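Local coordinates for capsid polyprotein VP90 (Turkey astrovirus 2, PDB 3TS3) that forms the astrovirus capsid, of which this chain is the globular projection domain that makes the dimeric surface spike of the particle, at residues C[26-38]-C[186-199]. Residues are numbered along the deposited sequence; the frame is centred on the assembly and turned at random. Where two conformers were deposited one is given.
Sequences VSTTETGVFCLAA and YFWNWSYSDTKQQF. With SO4 (sulfate ion), chain I.
The side chain of Asn189 lies flat over one face of the Phe34 ring, amide and ring planes only 10° apart, with Asn189 CB 3.4 Å from Phe34 CZ. This stack sits where antiparallel strands 34-37 and 187-189 meet in the large sheet of the spike domain, at the type II turn from Glu30 to Val33. With chi1 at 80°, Asn189 CG stands between its own backbone N and carbonyl carbon, and the amide reaches into that turn. Its ND2 gives a bond of 2.9 Å to Glu30 O, while OD1 receives Phe34 N at 3.1 Å and, weakly, Val33 N. An asparagine suits the place because one flat group can donate to the turn's first carbonyl and accept from the N-H groups at its end and just after it. Gly32 takes the turn's positive phi, and its N donates to Asn189 O.

Farther along, Leu36 N donates to Phe187 O at 2.8 Å in the hydrogen-bonded pair. In the neighbouring non-hydrogen-bonded pair, Cys35 CB rests over the centre of the Trp188 six-membered ring, 3.3 Å from its centroid; Cys35 SG continues over the five-membered ring and lies obliquely to the Tyr186 ring. A small residue thus fits closely against two large aromatic ones. Tyr186 OH bonds Ala38 N of the second subunit, and the two Tyr186 rings stack, so this end of the strand pair belongs to the dimer interface.

Within the turn, Thr31 offers both halves of its side chain: CG2 packs on Phe199 CD1, while OG1 accepts an almost straight bond from Ser191 N (173°). The same Thr31 OG1 donates to Asp194 OD2 at 2.7 Å, meeting the carboxylate from above its plane; His202 ND1 also bonds that oxygen.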
loop_
_atom_site.group_PDB
_atom_site.type_symbol
_atom_site.label_atom_id
_atom_site.label_comp_id
_atom_site.label_asym_id
_atom_site.label_seq_id
_atom_site.Cartn_x
_atom_site.Cartn_y
_atom_site.Cartn_z
ATOM N N VAL C 26 -18.670 3.455 9.957
ATOM C CA VAL C 26 -18.103 4.684 9.443
ATOM C C VAL C 26 -18.665 4.806 8.035
ATOM O O VAL C 26 -18.479 3.931 7.220
ATOM C CB VAL C 26 -16.566 4.630 9.416
ATOM C CG1 VAL C 26 -15.991 5.871 8.733
ATOM C CG2 VAL C 26 -16.033 4.526 10.832
ATOM N N SER C 27 -19.368 5.890 7.755
ATOM C CA SER C 27 -19.997 6.031 6.449
ATOM C C SER C 27 -18.992 6.151 5.317
ATOM O O SER C 27 -17.944 6.744 5.481
ATOM C CB SER C 27 -20.935 7.233 6.413
ATOM O OG SER C 27 -21.461 7.393 5.112
ATOM N N THR C 28 -19.358 5.605 4.163
ATOM C CA THR C 28 -18.508 5.629 2.978
ATOM C C THR C 28 -18.787 6.820 2.060
ATOM O O THR C 28 -18.303 6.863 0.948
ATOM C CB THR C 28 -18.581 4.319 2.167
ATOM O OG1 THR C 28 -19.932 4.052 1.777
ATOM C CG2 THR C 28 -18.051 3.158 2.988
ATOM N N THR C 29 -19.577 7.777 2.534
ATOM C CA THR C 29 -19.861 8.965 1.741
ATOM C C THR C 29 -18.625 9.803 1.459
ATOM O O THR C 29 -18.476 10.320 0.362
ATOM C CB THR C 29 -20.860 9.889 2.428
ATOM O OG1 THR C 29 -22.081 9.194 2.642
ATOM C CG2 THR C 29 -21.131 11.088 1.547
ATOM N N GLU C 30 -17.765 9.966 2.456
ATOM C CA GLU C 30 -16.562 10.771 2.288
ATOM C C GLU C 30 -15.438 10.079 1.543
ATOM O O GLU C 30 -15.231 8.876 1.660
ATOM C CB GLU C 30 -15.955 11.229 3.622
ATOM C CG GLU C 30 -16.876 11.605 4.742
ATOM C CD GLU C 30 -16.165 11.461 6.088
ATOM O OE1 GLU C 30 -14.973 11.838 6.182
ATOM O OE2 GLU C 30 -16.781 10.946 7.042
ATOM N N THR C 31 -14.663 10.890 0.850
ATOM C CA THR C 31 -13.444 10.458 0.227
ATOM C C THR C 31 -12.464 10.020 1.312
ATOM O O THR C 31 -12.424 10.584 2.394
ATOM C CB THR C 31 -12.814 11.635 -0.538
ATOM O OG1 THR C 31 -13.432 11.760 -1.823
ATOM C CG2 THR C 31 -11.319 11.450 -0.700
ATOM N N GLY C 32 -11.674 9.002 1.006
ATOM C CA GLY C 32 -10.604 8.560 1.883
ATOM C C GLY C 32 -10.947 7.788 3.138
ATOM O O GLY C 32 -10.138 7.734 4.047
ATOM N N VAL C 33 -12.126 7.177 3.173
ATOM C CA VAL C 33 -12.497 6.383 4.391
ATOM C C VAL C 33 -12.007 4.918 4.297
ATOM O O VAL C 33 -11.804 4.312 5.338
ATOM C CB VAL C 33 -14.038 6.381 4.545
ATOM C CG1 VAL C 33 -14.453 5.523 5.704
ATOM C CG2 VAL C 33 -14.559 7.808 4.735
ATOM N N PHE C 34 -11.640 4.485 3.098
ATOM C CA PHE C 34 -10.919 3.219 2.967
ATOM C C PHE C 34 -9.852 3.237 1.876
ATOM O O PHE C 34 -9.965 3.939 0.883
ATOM C CB PHE C 34 -11.832 2.007 2.845
ATOM C CG PHE C 34 -12.738 2.037 1.649
ATOM C CD1 PHE C 34 -12.367 1.434 0.460
ATOM C CD2 PHE C 34 -13.980 2.617 1.732
ATOM C CE1 PHE C 34 -13.213 1.441 -0.622
ATOM C CE2 PHE C 34 -14.822 2.621 0.648
ATOM C CZ PHE C 34 -14.438 2.034 -0.523
ATOM N N CYS C 35 -8.818 2.439 2.091
ATOM C CA CYS C 35 -7.696 2.335 1.191
ATOM C C CYS C 35 -7.500 0.890 0.749
ATOM O O CYS C 35 -7.441 -0.001 1.579
ATOM C CB CYS C 35 -6.442 2.823 1.919
ATOM S SG CYS C 35 -4.876 2.435 1.108
ATOM N N LEU C 36 -7.371 0.684 -0.556
ATOM C CA LEU C 36 -7.085 -0.636 -1.090
ATOM C C LEU C 36 -5.582 -0.808 -1.237
ATOM O O LEU C 36 -4.936 -0.074 -1.967
ATOM C CB LEU C 36 -7.741 -0.829 -2.462
ATOM C CG LEU C 36 -7.355 -2.105 -3.220
ATOM C CD1 LEU C 36 -7.916 -3.349 -2.536
ATOM C CD2 LEU C 36 -7.819 -2.028 -4.670
ATOM N N ALA C 37 -5.041 -1.797 -0.535
ATOM C CA ALA C 37 -3.632 -2.158 -0.636
ATOM C C ALA C 37 -3.579 -3.588 -1.156
ATOM O O ALA C 37 -4.331 -4.431 -0.715
ATOM C CB ALA C 37 -2.939 -2.043 0.720
ATOM N N ALA C 38 -2.737 -3.836 -2.144
ATOM C CA ALA C 38 -2.667 -5.162 -2.731
ATOM C C ALA C 38 -1.375 -5.386 -3.506
ATOM O O ALA C 38 -0.723 -4.437 -3.921
ATOM C CB ALA C 38 -3.867 -5.397 -3.626
ATOM N N TYR C 186 -1.215 3.197 -3.943
ATOM C CA TYR C 186 -2.370 2.965 -3.099
ATOM C C TYR C 186 -3.581 3.561 -3.800
ATOM O O TYR C 186 -3.464 4.552 -4.496
ATOM C CB TYR C 186 -2.226 3.676 -1.750
ATOM C CG TYR C 186 -1.305 3.039 -0.731
ATOM C CD1 TYR C 186 -1.678 1.910 -0.027
ATOM C CD2 TYR C 186 -0.083 3.605 -0.446
ATOM C CE1 TYR C 186 -0.835 1.360 0.921
ATOM C CE2 TYR C 186 0.757 3.064 0.485
ATOM C CZ TYR C 186 0.378 1.952 1.173
ATOM O OH TYR C 186 1.239 1.438 2.107
ATOM N N PHE C 187 -4.740 2.968 -3.579
ATOM C CA PHE C 187 -5.990 3.490 -4.096
ATOM C C PHE C 187 -6.891 3.780 -2.915
ATOM O O PHE C 187 -6.946 3.001 -1.984
ATOM C CB PHE C 187 -6.655 2.508 -5.065
ATOM C CG PHE C 187 -6.051 2.520 -6.437
ATOM C CD1 PHE C 187 -4.890 1.838 -6.703
ATOM C CD2 PHE C 187 -6.643 3.237 -7.453
ATOM C CE1 PHE C 187 -4.342 1.861 -7.956
ATOM C CE2 PHE C 187 -6.090 3.263 -8.700
ATOM C CZ PHE C 187 -4.950 2.574 -8.957
ATOM N N TRP C 188 -7.577 4.912 -2.966
ATOM C CA TRP C 188 -8.477 5.332 -1.902
ATOM C C TRP C 188 -9.861 5.646 -2.479
ATOM O O TRP C 188 -9.973 6.068 -3.617
ATOM C CB TRP C 188 -7.919 6.579 -1.213
ATOM C CG TRP C 188 -6.674 6.365 -0.393
ATOM C CD1 TRP C 188 -5.388 6.316 -0.848
ATOM C CD2 TRP C 188 -6.603 6.218 1.025
ATOM N NE1 TRP C 188 -4.525 6.133 0.201
ATOM C CE2 TRP C 188 -5.247 6.078 1.362
ATOM C CE3 TRP C 188 -7.555 6.195 2.043
ATOM C CZ2 TRP C 188 -4.824 5.903 2.663
ATOM C CZ3 TRP C 188 -7.131 6.032 3.331
ATOM C CH2 TRP C 188 -5.778 5.883 3.632
ATOM N N ASN C 189 -10.916 5.433 -1.700
ATOM C CA ASN C 189 -12.247 5.720 -2.222
ATOM C C ASN C 189 -12.444 7.209 -2.514
ATOM O O ASN C 189 -11.953 8.067 -1.805
ATOM C CB ASN C 189 -13.356 5.153 -1.332
ATOM C CG ASN C 189 -13.639 6.015 -0.128
ATOM O OD1 ASN C 189 -12.850 6.079 0.792
ATOM N ND2 ASN C 189 -14.787 6.665 -0.128
ATOM N N TRP C 190 -13.133 7.491 -3.605
ATOM C CA TRP C 190 -13.315 8.849 -4.080
ATOM C C TRP C 190 -14.811 9.127 -4.135
ATOM O O TRP C 190 -15.536 8.497 -4.889
ATOM C CB TRP C 190 -12.667 8.908 -5.465
ATOM C CG TRP C 190 -12.754 10.174 -6.259
ATOM C CD1 TRP C 190 -13.792 11.047 -6.318
ATOM C CD2 TRP C 190 -11.763 10.664 -7.170
ATOM N NE1 TRP C 190 -13.501 12.068 -7.187
ATOM C CE2 TRP C 190 -12.264 11.852 -7.729
ATOM C CE3 TRP C 190 -10.503 10.215 -7.560
ATOM C CZ2 TRP C 190 -11.544 12.596 -8.652
ATOM C CZ3 TRP C 190 -9.790 10.958 -8.476
ATOM C CH2 TRP C 190 -10.314 12.130 -9.015
ATOM N N SER C 191 -15.253 10.083 -3.332
ATOM C CA SER C 191 -16.667 10.418 -3.222
ATOM C C SER C 191 -17.244 10.879 -4.554
ATOM O O SER C 191 -16.607 11.597 -5.291
ATOM C CB SER C 191 -16.846 11.526 -2.185
ATOM O OG SER C 191 -18.138 12.080 -2.265
ATOM N N TYR C 192 -18.479 10.479 -4.826
ATOM C CA TYR C 192 -19.127 10.806 -6.094
ATOM C C TYR C 192 -19.330 12.311 -6.285
ATOM O O TYR C 192 -19.485 12.773 -7.395
ATOM C CB TYR C 192 -20.410 9.983 -6.297
ATOM C CG TYR C 192 -20.106 8.505 -6.378
ATOM C CD1 TYR C 192 -19.679 7.927 -7.563
ATOM C CD2 TYR C 192 -20.196 7.699 -5.259
ATOM C CE1 TYR C 192 -19.364 6.589 -7.629
ATOM C CE2 TYR C 192 -19.887 6.367 -5.317
ATOM C CZ TYR C 192 -19.474 5.815 -6.499
ATOM O OH TYR C 192 -19.167 4.485 -6.552
ATOM N N SER C 193 -19.306 13.065 -5.197
ATOM C CA SER C 193 -19.465 14.513 -5.280
ATOM C C SER C 193 -18.152 15.305 -5.359
ATOM O O SER C 193 -18.170 16.524 -5.416
ATOM C CB SER C 193 -20.320 15.016 -4.121
ATOM O OG SER C 193 -19.899 14.441 -2.907
ATOM N N ASP C 194 -17.020 14.610 -5.363
ATOM C CA ASP C 194 -15.716 15.266 -5.365
ATOM C C ASP C 194 -15.095 15.382 -6.748
ATOM O O ASP C 194 -15.090 14.438 -7.523
ATOM C CB ASP C 194 -14.708 14.505 -4.487
ATOM C CG ASP C 194 -14.791 14.877 -3.026
ATOM O OD1 ASP C 194 -15.642 15.697 -2.668
ATOM O OD2 ASP C 194 -13.984 14.340 -2.241
ATOM N N THR C 195 -14.545 16.557 -7.021
ATOM C CA THR C 195 -13.730 16.801 -8.189
ATOM C C THR C 195 -12.364 16.239 -7.840
ATOM O O THR C 195 -12.143 15.821 -6.716
ATOM C CB THR C 195 -13.555 18.293 -8.467
ATOM O OG1 THR C 195 -12.873 18.895 -7.366
ATOM C CG2 THR C 195 -14.893 18.971 -8.658
ATOM N N LYS C 196 -11.450 16.229 -8.796
ATOM C CA LYS C 196 -10.117 15.713 -8.533
ATOM C C LYS C 196 -9.423 16.543 -7.461
ATOM O O LYS C 196 -8.761 16.009 -6.598
ATOM C CB LYS C 196 -9.286 15.697 -9.814
ATOM C CG LYS C 196 -7.824 15.341 -9.622
ATOM C CD LYS C 196 -7.090 15.378 -10.949
ATOM C CE LYS C 196 -5.616 15.103 -10.772
ATOM N NZ LYS C 196 -4.927 15.112 -12.073
ATOM N N GLN C 197 -9.565 17.859 -7.527
ATOM C CA GLN C 197 -8.929 18.702 -6.532
ATOM C C GLN C 197 -9.499 18.441 -5.145
ATOM O O GLN C 197 -8.773 18.430 -4.173
ATOM C CB GLN C 197 -9.036 20.186 -6.889
ATOM C CG GLN C 197 -8.109 21.042 -6.047
ATOM C CD GLN C 197 -6.680 20.516 -6.051
ATOM O OE1 GLN C 197 -6.088 20.297 -7.107
ATOM N NE2 GLN C 197 -6.128 20.297 -4.865
ATOM N N GLN C 198 -10.807 18.256 -5.065
ATOM C CA GLN C 198 -11.451 17.948 -3.802
ATOM C C GLN C 198 -10.996 16.600 -3.256
ATOM O O GLN C 198 -10.784 16.455 -2.066
ATOM C CB GLN C 198 -12.970 18.001 -3.939
ATOM C CG GLN C 198 -13.480 19.410 -4.210
ATOM C CD GLN C 198 -14.957 19.424 -4.469
ATOM O OE1 GLN C 198 -15.456 18.684 -5.297
ATOM N NE2 GLN C 198 -15.674 20.286 -3.756
ATOM N N PHE C 199 -10.843 15.622 -4.135
ATOM C CA PHE C 199 -10.388 14.323 -3.680
ATOM C C PHE C 199 -8.997 14.437 -3.061
ATOM O O PHE C 199 -8.775 13.968 -1.961
ATOM C CB PHE C 199 -10.349 13.351 -4.872
ATOM C CG PHE C 199 -9.605 12.069 -4.601
ATOM C CD1 PHE C 199 -10.204 11.042 -3.914
ATOM C CD2 PHE C 199 -8.313 11.899 -5.046
ATOM C CE1 PHE C 199 -9.527 9.864 -3.675
ATOM C CE2 PHE C 199 -7.627 10.725 -4.801
ATOM C CZ PHE C 199 -8.240 9.710 -4.117
HETATM S S SO4 I . -24.943 7.508 5.380
HETATM O O1 SO4 I . -26.236 8.057 4.962
HETATM O O2 SO4 I . -24.648 6.313 4.603
HETATM O O3 SO4 I . -23.916 8.522 5.162
HETATM O O4 SO4 I . -24.991 7.184 6.805
HETATM O O HOH W 1 -20.047 9.662 -2.396
HETATM O O HOH W 2 -15.430 13.901 0.678
#